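Side-chain contacts in DsrH (Allochromatium vinosum, PDB 2HY5), which is one of the three kinds of subunit of the DsrEFH complex and probably takes part in sulfur transfer during sulfur oxidation: residues 7-11 with 12-16; 33-36 with 37-40; 44-47 with 48-51; 69-72 with 73-77; 89-92 with 93-96. All coordinates share one frame; numbering follows the deposited sequence.

Contact 1: residues 7-11 with 12-16; sequences VNKSP and FERNS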
loop_
_atom_site.group_PDB
_atom_site.type_symbol
_atom_site.label_atom_id
_atom_site.label_comp_id
_atom_site.label_asym_id
_atom_site.label_seq_id
_atom_site.Cartn_x
_atom_site.Cartn_y
_atom_site.Cartn_z
ATOM N N VAL C 7 -8.326 1.983 12.915
ATOM C CA VAL C 7 -8.002 0.866 12.024
ATOM C C VAL C 7 -8.649 1.158 10.681
ATOM O O VAL C 7 -9.875 1.261 10.594
ATOM C CB VAL C 7 -8.551 -0.467 12.576
ATOM C CG1 VAL C 7 -8.247 -1.599 11.604
ATOM C CG2 VAL C 7 -7.932 -0.760 13.938
ATOM N N ASN C 8 -7.837 1.283 9.633
ATOM C CA ASN C 8 -8.383 1.603 8.315
ATOM C C ASN C 8 -8.239 0.521 7.260
ATOM O O ASN C 8 -8.572 0.750 6.103
ATOM C CB ASN C 8 -7.740 2.884 7.780
ATOM C CG ASN C 8 -6.275 2.697 7.429
ATOM O OD1 ASN C 8 -5.728 3.418 6.596
ATOM N ND2 ASN C 8 -5.629 1.732 8.074
ATOM N N LYS C 9 -7.744 -0.646 7.654
ATOM C CA LYS C 9 -7.545 -1.738 6.708
ATOM C C LYS C 9 -8.475 -2.914 6.960
ATOM O O LYS C 9 -8.838 -3.202 8.098
ATOM C CB LYS C 9 -6.090 -2.208 6.767
ATOM C CG LYS C 9 -5.215 -1.675 5.646
ATOM C CD LYS C 9 -5.401 -0.186 5.436
ATOM C CE LYS C 9 -4.587 0.323 4.256
ATOM N NZ LYS C 9 -4.980 -0.274 2.953
ATOM N N SER C 10 -8.848 -3.591 5.879
ATOM C CA SER C 10 -9.725 -4.750 5.948
ATOM C C SER C 10 -9.120 -5.840 6.827
ATOM O O SER C 10 -7.923 -6.122 6.744
ATOM C CB SER C 10 -9.957 -5.308 4.542
ATOM O OG SER C 10 -10.525 -6.601 4.597
ATOM N N PRO C 11 -9.942 -6.463 7.684
ATOM C CA PRO C 11 -9.474 -7.526 8.574
ATOM C C PRO C 11 -9.192 -8.810 7.796
ATOM O O PRO C 11 -8.577 -9.737 8.315
ATOM C CB PRO C 11 -10.630 -7.675 9.559
ATOM C CG PRO C 11 -11.818 -7.372 8.706
ATOM C CD PRO C 11 -11.360 -6.151 7.936
ATOM N N PHE C 12 -9.651 -8.858 6.549
ATOM C CA PHE C 12 -9.439 -10.032 5.710
ATOM C C PHE C 12 -8.204 -9.815 4.849
ATOM O O PHE C 12 -7.611 -10.762 4.328
ATOM C CB PHE C 12 -10.655 -10.261 4.812
ATOM C CG PHE C 12 -11.969 -10.144 5.532
ATOM C CD1 PHE C 12 -12.821 -9.075 5.278
ATOM C CD2 PHE C 12 -12.339 -11.082 6.490
ATOM C CE1 PHE C 12 -14.023 -8.939 5.972
ATOM C CE2 PHE C 12 -13.541 -10.953 7.192
ATOM C CZ PHE C 12 -14.382 -9.880 6.932
ATOM N N GLU C 13 -7.821 -8.551 4.715
ATOM C CA GLU C 13 -6.676 -8.157 3.907
ATOM C C GLU C 13 -5.398 -7.972 4.723
ATOM O O GLU C 13 -4.332 -8.456 4.334
ATOM C CB GLU C 13 -7.009 -6.855 3.171
ATOM C CG GLU C 13 -5.888 -6.304 2.309
ATOM C CD GLU C 13 -5.454 -7.268 1.219
ATOM O OE1 GLU C 13 -4.611 -6.881 0.384
ATOM O OE2 GLU C 13 -5.950 -8.415 1.196
ATOM N N ARG C 14 -5.511 -7.270 5.847
ATOM C CA ARG C 14 -4.363 -6.990 6.712
ATOM C C ARG C 14 -4.536 -7.494 8.142
ATOM O O ARG C 14 -5.648 -7.800 8.582
ATOM C CB ARG C 14 -4.094 -5.485 6.775
ATOM C CG ARG C 14 -2.854 -5.016 6.039
ATOM C CD ARG C 14 -3.177 -4.607 4.618
ATOM N NE ARG C 14 -2.287 -3.546 4.156
ATOM C CZ ARG C 14 -2.392 -2.946 2.976
ATOM N NH1 ARG C 14 -3.351 -3.304 2.133
ATOM N NH2 ARG C 14 -1.547 -1.980 2.643
ATOM N N ASN C 15 -3.422 -7.534 8.866
ATOM C CA ASN C 15 -3.387 -7.995 10.249
ATOM C C ASN C 15 -3.578 -6.848 11.245
ATOM O O ASN C 15 -3.501 -7.050 12.452
ATOM C CB ASN C 15 -2.042 -8.671 10.518
ATOM C CG ASN C 15 -0.884 -7.688 10.529
ATOM O OD1 ASN C 15 -0.854 -6.730 9.753
ATOM N ND2 ASN C 15 0.086 -7.927 11.408
ATOM N N SER C 16 -3.840 -5.654 10.729
ATOM C CA SER C 16 -4.004 -4.463 11.558
ATOM C C SER C 16 -5.056 -4.567 12.656
ATOM O O SER C 16 -4.785 -4.233 13.811
ATOM C CB SER C 16 -4.317 -3.259 10.672
ATOM O OG SER C 16 -3.261 -3.033 9.760
HETATM O O HOH W 1 -6.951 -5.116 9.546
#
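With its chi1 at 166°, Ser10 carries OG round beside its own carbonyl carbon, where it meets the amide of Phe12; Phe12 in turn keeps CG beside its backbone N (chi1 -45°) and lays its ring against Pro11. The hydroxyl Ser10 OG accepts from Phe12 N at 3.1 Å and, weakly, from Glu13 N, but its main partner is Asp46 of the DsrF chain. Serine suits a place where one short polar arm serves both a turn and a neighbouring subunit. The carbonyl of Ser10 closes the loop, taking a nearly straight bond of 2.8 Å from Arg14 N to Ser10 O. Pro11 has a rigid ring whose CG lies over the centre of the Phe12 ring, 3.9 Å from its centroid, in a CH-pi contact. Lys9 and Arg14 run alongside each other in the same direction, with Lys9 CG 3.7 Å from Arg14 CD. At their ends Lys9 NZ stands over one face of the guanidinium, toward its rim, 3.5 Å from Arg14 NH1. Replacing Arg14 with an alanine would probably bare this flank of Lys9 and set its ammonium end free to turn. These like charges, joined by Arg14 of the second DsrH subunit close to Arg14 NH2, would probably repel; Asp130 of DsrE, packed on Lys9, and Glu13 of the second DsrH, packed on Arg14, may offset part of that cost.

Contact 2: residues 33-36 with 37-40; sequences FEDG and IYAA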
loop_
_atom_site.group_PDB
_atom_site.type_symbol
_atom_site.label_atom_id
_atom_site.label_comp_id
_atom_site.label_asym_id
_atom_site.label_seq_id
_atom_site.Cartn_x
_atom_site.Cartn_y
_atom_site.Cartn_z
ATOM N N PHE C 33 -12.536 2.727 10.092
ATOM C CA PHE C 33 -12.902 3.612 8.998
ATOM C C PHE C 33 -12.222 3.131 7.721
ATOM O O PHE C 33 -11.381 2.236 7.769
ATOM C CB PHE C 33 -12.606 5.090 9.333
ATOM C CG PHE C 33 -11.146 5.456 9.374
ATOM C CD1 PHE C 33 -10.278 4.860 10.283
ATOM C CD2 PHE C 33 -10.653 6.454 8.538
ATOM C CE1 PHE C 33 -8.943 5.257 10.361
ATOM C CE2 PHE C 33 -9.323 6.857 8.610
ATOM C CZ PHE C 33 -8.466 6.258 9.523
ATOM N N GLU C 34 -12.610 3.693 6.582
ATOM C CA GLU C 34 -12.078 3.247 5.301
ATOM C C GLU C 34 -12.398 1.755 5.181
ATOM O O GLU C 34 -13.508 1.335 5.502
ATOM C CB GLU C 34 -10.568 3.507 5.212
ATOM C CG GLU C 34 -10.231 4.987 5.072
ATOM C CD GLU C 34 -8.750 5.255 4.877
ATOM O OE1 GLU C 34 -8.027 4.338 4.434
ATOM O OE2 GLU C 34 -8.313 6.393 5.154
ATOM N N ASP C 35 -11.435 0.955 4.737
ATOM C CA ASP C 35 -11.657 -0.480 4.578
ATOM C C ASP C 35 -11.794 -1.240 5.903
ATOM O O ASP C 35 -12.182 -2.414 5.918
ATOM C CB ASP C 35 -10.531 -1.090 3.736
ATOM C CG ASP C 35 -10.614 -0.693 2.268
ATOM O OD1 ASP C 35 -9.669 -1.016 1.516
ATOM O OD2 ASP C 35 -11.624 -0.075 1.850
ATOM N N GLY C 36 -11.474 -0.580 7.013
ATOM C CA GLY C 36 -11.602 -1.230 8.306
ATOM C C GLY C 36 -13.063 -1.510 8.633
ATOM O O GLY C 36 -13.372 -2.352 9.485
ATOM N N ILE C 37 -13.957 -0.794 7.951
ATOM C CA ILE C 37 -15.412 -0.911 8.121
ATOM C C ILE C 37 -15.952 -2.336 7.997
ATOM O O ILE C 37 -16.906 -2.714 8.674
ATOM C CB ILE C 37 -16.135 -0.009 7.080
ATOM C CG1 ILE C 37 -16.704 1.218 7.777
ATOM C CG2 ILE C 37 -17.197 -0.786 6.306
ATOM C CD1 ILE C 37 -15.656 2.126 8.313
ATOM N N TYR C 38 -15.339 -3.123 7.125
ATOM C CA TYR C 38 -15.802 -4.486 6.904
ATOM C C TYR C 38 -15.784 -5.346 8.168
ATOM O O TYR C 38 -16.574 -6.279 8.299
ATOM C CB TYR C 38 -14.970 -5.131 5.798
ATOM C CG TYR C 38 -15.138 -4.436 4.464
ATOM C CD1 TYR C 38 -14.059 -3.808 3.839
ATOM C CD2 TYR C 38 -16.374 -4.415 3.822
ATOM C CE1 TYR C 38 -14.208 -3.180 2.609
ATOM C CE2 TYR C 38 -16.535 -3.792 2.583
ATOM C CZ TYR C 38 -15.443 -3.175 1.983
ATOM O OH TYR C 38 -15.574 -2.569 0.753
ATOM N N ALA C 39 -14.889 -5.027 9.095
ATOM C CA ALA C 39 -14.799 -5.781 10.339
ATOM C C ALA C 39 -16.031 -5.574 11.222
ATOM O O ALA C 39 -16.319 -6.391 12.088
ATOM C CB ALA C 39 -13.540 -5.375 11.101
ATOM N N ALA C 40 -16.760 -4.487 10.998
ATOM C CA ALA C 40 -17.939 -4.193 11.812
ATOM C C ALA C 40 -19.215 -4.886 11.341
ATOM O O ALA C 40 -20.250 -4.815 12.006
ATOM C CB ALA C 40 -18.160 -2.684 11.860
#
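A run of turns with bonds from residue i+3 back to residue i follows strand 29-32, and within it Ile37 folds back onto Phe33 while Tyr38 lies beside Asp35. Gly36 N reaches Phe33 O, Ile37 N reaches Glu34 O at 3.3 Å, a weak bond joins Tyr38 N to Asp35 O, and Ala39 N meets Gly36 O at 3.1 Å. In the Ile37 bond the donor stands 48° out of the carbonyl plane, a consequence of the tight winding. Glycine fits at position 36 because a CB there would crowd Phe33 O. Ile37 CD1 is modelled close over Phe33 CA with a chi1 of -106°, far from a staggered value, so the exact position of this branch is doubtful. The side chain also meets Val61, Leu62 and Leu66, apolar company for an isoleucine. Asp35 and Tyr38 point the same way, carboxylate and ring planes 43° apart, and Tyr38 CD1 comes to 3.1 Å from Asp35 O. Asp35 OD2 is engaged by a salt bridge with Arg69, and the Tyr38 ring stacks on Tyr49 of the DsrF chain. Ala39 offers a small apolar surface that packs against Pro11. Glu34 OE2 bonds Ser19 of the DsrE chain. In parallel alpha/beta folds the loops at the carboxyl ends of the strands commonly carry the functional contacts, and here such a loop meets both DsrE and DsrF.

Contact 3: residues 44-47 with 48-51; sequences TRVE and SQVT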
loop_
_atom_site.group_PDB
_atom_site.type_symbol
_atom_site.label_atom_id
_atom_site.label_comp_id
_atom_site.label_asym_id
_atom_site.label_seq_id
_atom_site.Cartn_x
_atom_site.Cartn_y
_atom_site.Cartn_z
ATOM N N THR C 44 -19.488 -12.029 9.292
ATOM C CA THR C 44 -18.186 -12.320 8.690
ATOM C C THR C 44 -17.400 -13.321 9.526
ATOM O O THR C 44 -17.806 -13.680 10.632
ATOM C CB THR C 44 -17.316 -11.064 8.547
ATOM O OG1 THR C 44 -16.702 -10.771 9.807
ATOM C CG2 THR C 44 -18.151 -9.875 8.092
ATOM N N ARG C 45 -16.262 -13.755 8.994
ATOM C CA ARG C 45 -15.412 -14.721 9.677
ATOM C C ARG C 45 -14.733 -14.133 10.917
ATOM O O ARG C 45 -14.158 -14.869 11.719
ATOM C CB ARG C 45 -14.349 -15.251 8.710
ATOM C CG ARG C 45 -13.673 -16.529 9.173
ATOM C CD ARG C 45 -12.516 -16.913 8.263
ATOM N NE ARG C 45 -11.462 -15.903 8.275
ATOM C CZ ARG C 45 -11.244 -15.031 7.296
ATOM N NH1 ARG C 45 -12.008 -15.042 6.214
ATOM N NH2 ARG C 45 -10.264 -14.145 7.400
ATOM N N VAL C 46 -14.791 -12.812 11.077
ATOM C CA VAL C 46 -14.166 -12.185 12.238
ATOM C C VAL C 46 -15.169 -11.656 13.255
ATOM O O VAL C 46 -14.780 -11.021 14.230
ATOM C CB VAL C 46 -13.222 -11.020 11.832
ATOM C CG1 VAL C 46 -12.162 -11.523 10.867
ATOM C CG2 VAL C 46 -14.019 -9.882 11.217
ATOM N N GLU C 47 -16.454 -11.920 13.035
ATOM C CA GLU C 47 -17.485 -11.450 13.959
ATOM C C GLU C 47 -17.219 -11.913 15.392
ATOM O O GLU C 47 -17.373 -11.145 16.339
ATOM C CB GLU C 47 -18.872 -11.939 13.525
ATOM C CG GLU C 47 -19.999 -11.404 14.404
ATOM C CD GLU C 47 -21.343 -12.053 14.126
ATOM O OE1 GLU C 47 -21.782 -12.051 12.961
ATOM O OE2 GLU C 47 -21.965 -12.562 15.082
ATOM N N SER C 48 -16.812 -13.171 15.546
ATOM C CA SER C 48 -16.539 -13.729 16.867
ATOM C C SER C 48 -15.516 -12.927 17.660
ATOM O O SER C 48 -15.747 -12.587 18.822
ATOM C CB SER C 48 -16.052 -15.177 16.743
ATOM O OG SER C 48 -17.072 -16.017 16.236
ATOM N N GLN C 49 -14.380 -12.635 17.038
ATOM C CA GLN C 49 -13.330 -11.886 17.710
ATOM C C GLN C 49 -13.712 -10.431 17.947
ATOM O O GLN C 49 -13.286 -9.823 18.929
ATOM C CB GLN C 49 -12.024 -11.978 16.914
ATOM C CG GLN C 49 -12.154 -11.681 15.432
ATOM C CD GLN C 49 -10.909 -12.073 14.653
ATOM O OE1 GLN C 49 -9.826 -11.529 14.876
ATOM N NE2 GLN C 49 -11.058 -13.026 13.738
ATOM N N VAL C 50 -14.517 -9.867 17.055
ATOM C CA VAL C 50 -14.946 -8.486 17.229
ATOM C C VAL C 50 -15.949 -8.415 18.380
ATOM O O VAL C 50 -15.863 -7.532 19.230
ATOM C CB VAL C 50 -15.583 -7.933 15.940
ATOM C CG1 VAL C 50 -16.093 -6.512 16.175
ATOM C CG2 VAL C 50 -14.550 -7.934 14.820
ATOM N N THR C 51 -16.882 -9.361 18.414
ATOM C CA THR C 51 -17.886 -9.399 19.470
ATOM C C THR C 51 -17.208 -9.548 20.829
ATOM O O THR C 51 -17.600 -8.904 21.802
ATOM C CB THR C 51 -18.873 -10.562 19.258
ATOM O OG1 THR C 51 -19.562 -10.379 18.013
ATOM C CG2 THR C 51 -19.891 -10.614 20.391
HETATM O O HOH W 2 -16.747 -15.223 13.553
HETATM O O HOH W 3 -13.406 -14.331 14.605
HETATM O O HOH W 4 -22.114 -10.481 17.500
#
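Val46 CG1 touches the amide end of Gln49, 3.4 Å from Gln49 NE2, the two side chains crossing at a slant. Gln49 reaches there because CG sits between its backbone N and carbonyl carbon (chi1 49°), a cramped setting that also brings Gln49 CG to 3.0 Å from Val46 O. A water accepts from both Gln49 N and Gln49 NE2 and donates to Arg45 O; a second water takes Ser48 N. Since Val46, at the N-cap position, has no polar side-chain atom, these waters serve the amides of Ser48 and Gln49. Regular bonding then begins with Val50 N to Val46 O at 3.1 Å, and Val46 CG2 touches Val50 CG2 at 4.1 Å. One residue on, Glu47 O is gripped twice, by Thr51 N at 2.8 Å and by Thr51 OG1 at 2.9 Å, the hydroxyl coming from 44° above the carbonyl plane. Threonine suits the place, its OG1 lying beside its own backbone N and so turned toward the preceding turn. A further water donates to Thr51 OG1 and Glu47 OE2, while Glu47 OE1 bonds Gly43 N. The approach is shaped by an ST turn, Val46 N bonding Thr44 OG1. Helix 47-53, which links strands 29-32 and 58-62, turns Glu47, Val50 and Thr51 onto Ile77 of the loop ahead of strand 81-83, and Thr44 and Arg45 pack on Phe12 from the loop after strand 3-7.

Contact 4: residues 69-72 with 73-77; sequences RGFS and DERVI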
loop_
_atom_site.group_PDB
_atom_site.type_symbol
_atom_site.label_atom_id
_atom_site.label_comp_id
_atom_site.label_asym_id
_atom_site.label_seq_id
_atom_site.Cartn_x
_atom_site.Cartn_y
_atom_site.Cartn_z
ATOM N N ARG C 69 -19.564 1.760 0.987
ATOM C CA ARG C 69 -19.286 0.390 0.599
ATOM C C ARG C 69 -20.523 -0.492 0.465
ATOM O O ARG C 69 -20.413 -1.693 0.228
ATOM C CB ARG C 69 -18.249 -0.197 1.551
ATOM C CG ARG C 69 -16.879 0.450 1.324
ATOM C CD ARG C 69 -15.925 0.222 2.472
ATOM N NE ARG C 69 -14.605 0.798 2.219
ATOM C CZ ARG C 69 -14.327 2.099 2.253
ATOM N NH1 ARG C 69 -15.280 2.983 2.529
ATOM N NH2 ARG C 69 -13.088 2.510 2.034
ATOM N N GLY C 70 -21.697 0.122 0.603
ATOM C CA GLY C 70 -22.952 -0.593 0.432
ATOM C C GLY C 70 -23.656 -1.154 1.651
ATOM O O GLY C 70 -24.534 -2.005 1.511
ATOM N N PHE C 71 -23.310 -0.688 2.842
ATOM C CA PHE C 71 -23.957 -1.221 4.034
ATOM C C PHE C 71 -24.671 -0.193 4.893
ATOM O O PHE C 71 -24.161 0.900 5.127
ATOM C CB PHE C 71 -22.935 -1.984 4.877
ATOM C CG PHE C 71 -22.201 -3.038 4.106
ATOM C CD1 PHE C 71 -21.033 -2.728 3.414
ATOM C CD2 PHE C 71 -22.716 -4.326 4.009
ATOM C CE1 PHE C 71 -20.390 -3.687 2.629
ATOM C CE2 PHE C 71 -22.083 -5.290 3.230
ATOM C CZ PHE C 71 -20.917 -4.968 2.536
ATOM N N SER C 72 -25.866 -0.555 5.351
ATOM C CA SER C 72 -26.649 0.325 6.212
ATOM C C SER C 72 -26.254 0.031 7.655
ATOM O O SER C 72 -25.632 -0.992 7.935
ATOM C CB SER C 72 -28.147 0.077 6.013
ATOM O OG SER C 72 -28.485 -1.254 6.352
ATOM N N ASP C 73 -26.619 0.923 8.569
ATOM C CA ASP C 73 -26.275 0.764 9.981
ATOM C C ASP C 73 -26.790 -0.531 10.593
ATOM O O ASP C 73 -26.226 -1.037 11.564
ATOM C CB ASP C 73 -26.827 1.941 10.788
ATOM C CG ASP C 73 -26.283 3.277 10.321
ATOM O OD1 ASP C 73 -26.718 4.315 10.866
ATOM O OD2 ASP C 73 -25.425 3.296 9.414
ATOM N N GLU C 74 -27.864 -1.058 10.019
ATOM C CA GLU C 74 -28.486 -2.278 10.516
ATOM C C GLU C 74 -27.643 -3.515 10.239
ATOM O O GLU C 74 -27.885 -4.581 10.805
ATOM C CB GLU C 74 -29.873 -2.455 9.888
ATOM C CG GLU C 74 -30.321 -1.279 9.026
ATOM C CD GLU C 74 -30.419 0.008 9.821
ATOM O OE1 GLU C 74 -31.233 0.045 10.761
ATOM O OE2 GLU C 74 -29.689 0.979 9.523
ATOM N N ARG C 75 -26.648 -3.367 9.372
ATOM C CA ARG C 75 -25.786 -4.485 9.008
ATOM C C ARG C 75 -24.617 -4.642 9.970
ATOM O O ARG C 75 -23.866 -5.608 9.888
ATOM C CB ARG C 75 -25.245 -4.283 7.590
ATOM C CG ARG C 75 -26.317 -4.181 6.515
ATOM C CD ARG C 75 -27.076 -5.488 6.366
ATOM N NE ARG C 75 -26.290 -6.523 5.698
ATOM C CZ ARG C 75 -25.997 -6.523 4.400
ATOM N NH1 ARG C 75 -26.423 -5.541 3.615
ATOM N NH2 ARG C 75 -25.280 -7.510 3.882
ATOM N N VAL C 76 -24.468 -3.689 10.881
ATOM C CA VAL C 76 -23.373 -3.714 11.838
ATOM C C VAL C 76 -23.623 -4.645 13.024
ATOM O O VAL C 76 -24.770 -4.889 13.408
ATOM C CB VAL C 76 -23.106 -2.286 12.375
ATOM C CG1 VAL C 76 -21.945 -2.292 13.348
ATOM C CG2 VAL C 76 -22.828 -1.351 11.215
ATOM N N ILE C 77 -22.542 -5.171 13.590
ATOM C CA ILE C 77 -22.635 -6.034 14.760
ATOM C C ILE C 77 -23.185 -5.165 15.886
ATOM O O ILE C 77 -22.641 -4.098 16.174
ATOM C CB ILE C 77 -21.245 -6.556 15.176
ATOM C CG1 ILE C 77 -20.662 -7.427 14.059
ATOM C CG2 ILE C 77 -21.348 -7.346 16.480
ATOM C CD1 ILE C 77 -19.195 -7.772 14.261
HETATM O O HOH W 5 -27.282 -2.542 3.650
#
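Backbone bonding between Ser72 and Arg75 sets the turn: Arg75 N meets Ser72 O at 3.0 Å, approaching from 49° above the carbonyl plane, as expected of the short 3-10 segment 73-75. Just before it Gly70, with positive phi, is the C-prime residue of the Schellman motif ending helix 63-68; glycine suits it because at these backbone angles a CB would jam against the preceding carbonyl O. A water adds a second polar link, accepting from Ser72 N at 3.0 Å and from Arg75 NH1 at 3.1 Å, so that the arginine is tied back to the backbone just before the turn. Side-chain packing comes next. Arg75 bends at chi2 and chi3, curling its chain back until one guanidinium face meets Phe71 CD2, which lies 3.8 Å above the plane toward its rim. The two planes are 62° apart, and Arg75 NH2 lies in the plane of the phenyl ring, at its edge, 3.9 Å from Phe71 CE2. Arginine suits the place by offering a flat face to an aromatic neighbour and N-H groups to polar ones. The small Ser72 lies against its neighbours, OG touching Glu74 CG at 3.2 Å and Arg75 CG at 3.6 Å. Salt bridges lead beyond the turn. Arg75 NH2 pairs with Asp96 of the DsrF chain, and Arg69, which precedes the turn, bridges Asp65 and Asp35. The chemistry is that of a charge fixed at a subunit border: phenyl edge, water and the carboxylate of DsrF together limit how the guanidinium can turn.

Contact 5: residues 89-92 with 93-96; sequences VDLT and TECD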
loop_
_atom_site.group_PDB
_atom_site.type_symbol
_atom_site.label_atom_id
_atom_site.label_comp_id
_atom_site.label_asym_id
_atom_site.label_seq_id
_atom_site.Cartn_x
_atom_site.Cartn_y
_atom_site.Cartn_z
ATOM N N VAL C 89 -14.096 13.133 15.061
ATOM C CA VAL C 89 -13.373 14.222 15.705
ATOM C C VAL C 89 -13.609 14.217 17.220
ATOM O O VAL C 89 -12.665 14.367 17.993
ATOM C CB VAL C 89 -13.798 15.589 15.134
ATOM C CG1 VAL C 89 -13.206 16.720 15.978
ATOM C CG2 VAL C 89 -13.325 15.710 13.699
ATOM N N ASP C 90 -14.859 14.053 17.649
ATOM C CA ASP C 90 -15.146 14.035 19.082
ATOM C C ASP C 90 -14.427 12.889 19.787
ATOM O O ASP C 90 -14.013 13.028 20.936
ATOM C CB ASP C 90 -16.652 13.932 19.344
ATOM C CG ASP C 90 -17.387 15.219 19.035
ATOM O OD1 ASP C 90 -16.776 16.301 19.157
ATOM O OD2 ASP C 90 -18.582 15.152 18.684
ATOM N N LEU C 91 -14.287 11.754 19.111
ATOM C CA LEU C 91 -13.592 10.623 19.710
ATOM C C LEU C 91 -12.123 10.950 19.968
ATOM O O LEU C 91 -11.567 10.556 20.994
ATOM C CB LEU C 91 -13.689 9.384 18.811
ATOM C CG LEU C 91 -15.031 8.644 18.803
ATOM C CD1 LEU C 91 -14.990 7.513 17.785
ATOM C CD2 LEU C 91 -15.324 8.098 20.196
ATOM N N THR C 92 -11.486 11.669 19.046
ATOM C CA THR C 92 -10.075 12.008 19.227
ATOM C C THR C 92 -9.858 12.986 20.375
ATOM O O THR C 92 -8.797 12.977 21.001
ATOM C CB THR C 92 -9.449 12.623 17.951
ATOM O OG1 THR C 92 -10.087 13.872 17.657
ATOM C CG2 THR C 92 -9.602 11.672 16.769
ATOM N N THR C 93 -10.851 13.831 20.653
ATOM C CA THR C 93 -10.720 14.797 21.741
ATOM C C THR C 93 -11.175 14.228 23.082
ATOM O O THR C 93 -10.686 14.645 24.134
ATOM C CB THR C 93 -11.502 16.105 21.454
ATOM O OG1 THR C 93 -12.894 15.820 21.283
ATOM C CG2 THR C 93 -10.971 16.771 20.198
ATOM N N GLU C 94 -12.110 13.282 23.049
ATOM C CA GLU C 94 -12.592 12.655 24.277
ATOM C C GLU C 94 -11.497 11.747 24.826
ATOM O O GLU C 94 -11.250 11.715 26.033
ATOM C CB GLU C 94 -13.865 11.850 24.000
ATOM C CG GLU C 94 -15.076 12.721 23.672
ATOM C CD GLU C 94 -16.235 11.936 23.081
ATOM O OE1 GLU C 94 -17.309 12.534 22.861
ATOM O OE2 GLU C 94 -16.073 10.724 22.823
ATOM N N CYS C 95 -10.835 11.011 23.934
ATOM C CA CYS C 95 -9.743 10.133 24.342
ATOM C C CYS C 95 -8.481 10.980 24.526
ATOM O O CYS C 95 -8.396 12.095 24.019
ATOM C CB CYS C 95 -9.516 9.045 23.290
ATOM S SG CYS C 95 -10.870 7.840 23.190
ATOM N N ASP C 96 -7.500 10.452 25.251
ATOM C CA ASP C 96 -6.272 11.198 25.520
ATOM C C ASP C 96 -5.238 11.172 24.401
ATOM O O ASP C 96 -4.483 12.127 24.225
ATOM C CB ASP C 96 -5.624 10.678 26.805
ATOM C CG ASP C 96 -6.501 10.881 28.020
ATOM O OD1 ASP C 96 -6.143 10.371 29.100
ATOM O OD2 ASP C 96 -7.545 11.556 27.901
HETATM O O HOH W 6 -14.588 17.540 19.586
#
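Val89 O is gripped by two donors from the next turn of its helix: Thr92 OG1 at 2.6 Å, and Thr93 N at 3.3 Å in the carbonyl plane. Thr92 can do this because chi1 of 64° sets OG1 between its backbone N and carbonyl carbon, facing back down the helix. A valine in its place would probably leave Val89 O without that short bond, held by amide bonds alone: the longer one from Thr93 N and a weak one from the backbone N of the replaced residue. Glu94 N bonds Asp90 O at 2.9 Å, and Thr93 OG1 lies 3.0 Å from the same Asp90 O, though its single proton has another acceptor within reach and the bond is not settled. A water donates to Asp90 OD1 and also bonds Thr93 OG1, linking the two side chains, while Asp90 OD1 makes a salt bridge with Lys30 of the DsrE chain. This is the carboxyl end of helix 85-94, its last regular bond running from Cys95 N to Leu91 O at 3.1 Å. Here the exit of the chain brings Thr92 O and Cys95 O to 3.2 Å, two acceptors side by side, and Arg124 of DsrE donates to both, which probably eases their repulsion. Glu94 runs extended beyond CG, with CG 3.0 Å from Asp90 O and OE2 3.8 Å from Leu91 CD2. The small, weakly polar side chain of Cys95 lies beside Leu91 O. Leu91, Thr92 and Cys95 bear on Leu4 of strand 3-7, the leucine suited to this apolar side, and both threonines pack on Phe3 of DsrE.

In the fold
From the N terminus the five contacts follow one another in series; each is a local turn along the chain, and none nests within or crosses another. Contact 1 closes the loop between strand 3-7 and helix 16-23. Contact 2 shapes the turns after strand 29-32 and touches contact 1 through Val7 with Phe33 and Pro11 with Ala39. Contact 3 starts helix 47-53 and meets contact 1 where Phe12 packs on Thr44. Contact 4 shapes the loop between helix 63-68 and strand 81-83, tied to contact 2 by the Asp35-Arg69 salt bridge and to contact 3 by Ile77. Contact 5 ends helix 85-94, its centre about 22 Å from that of contact 1.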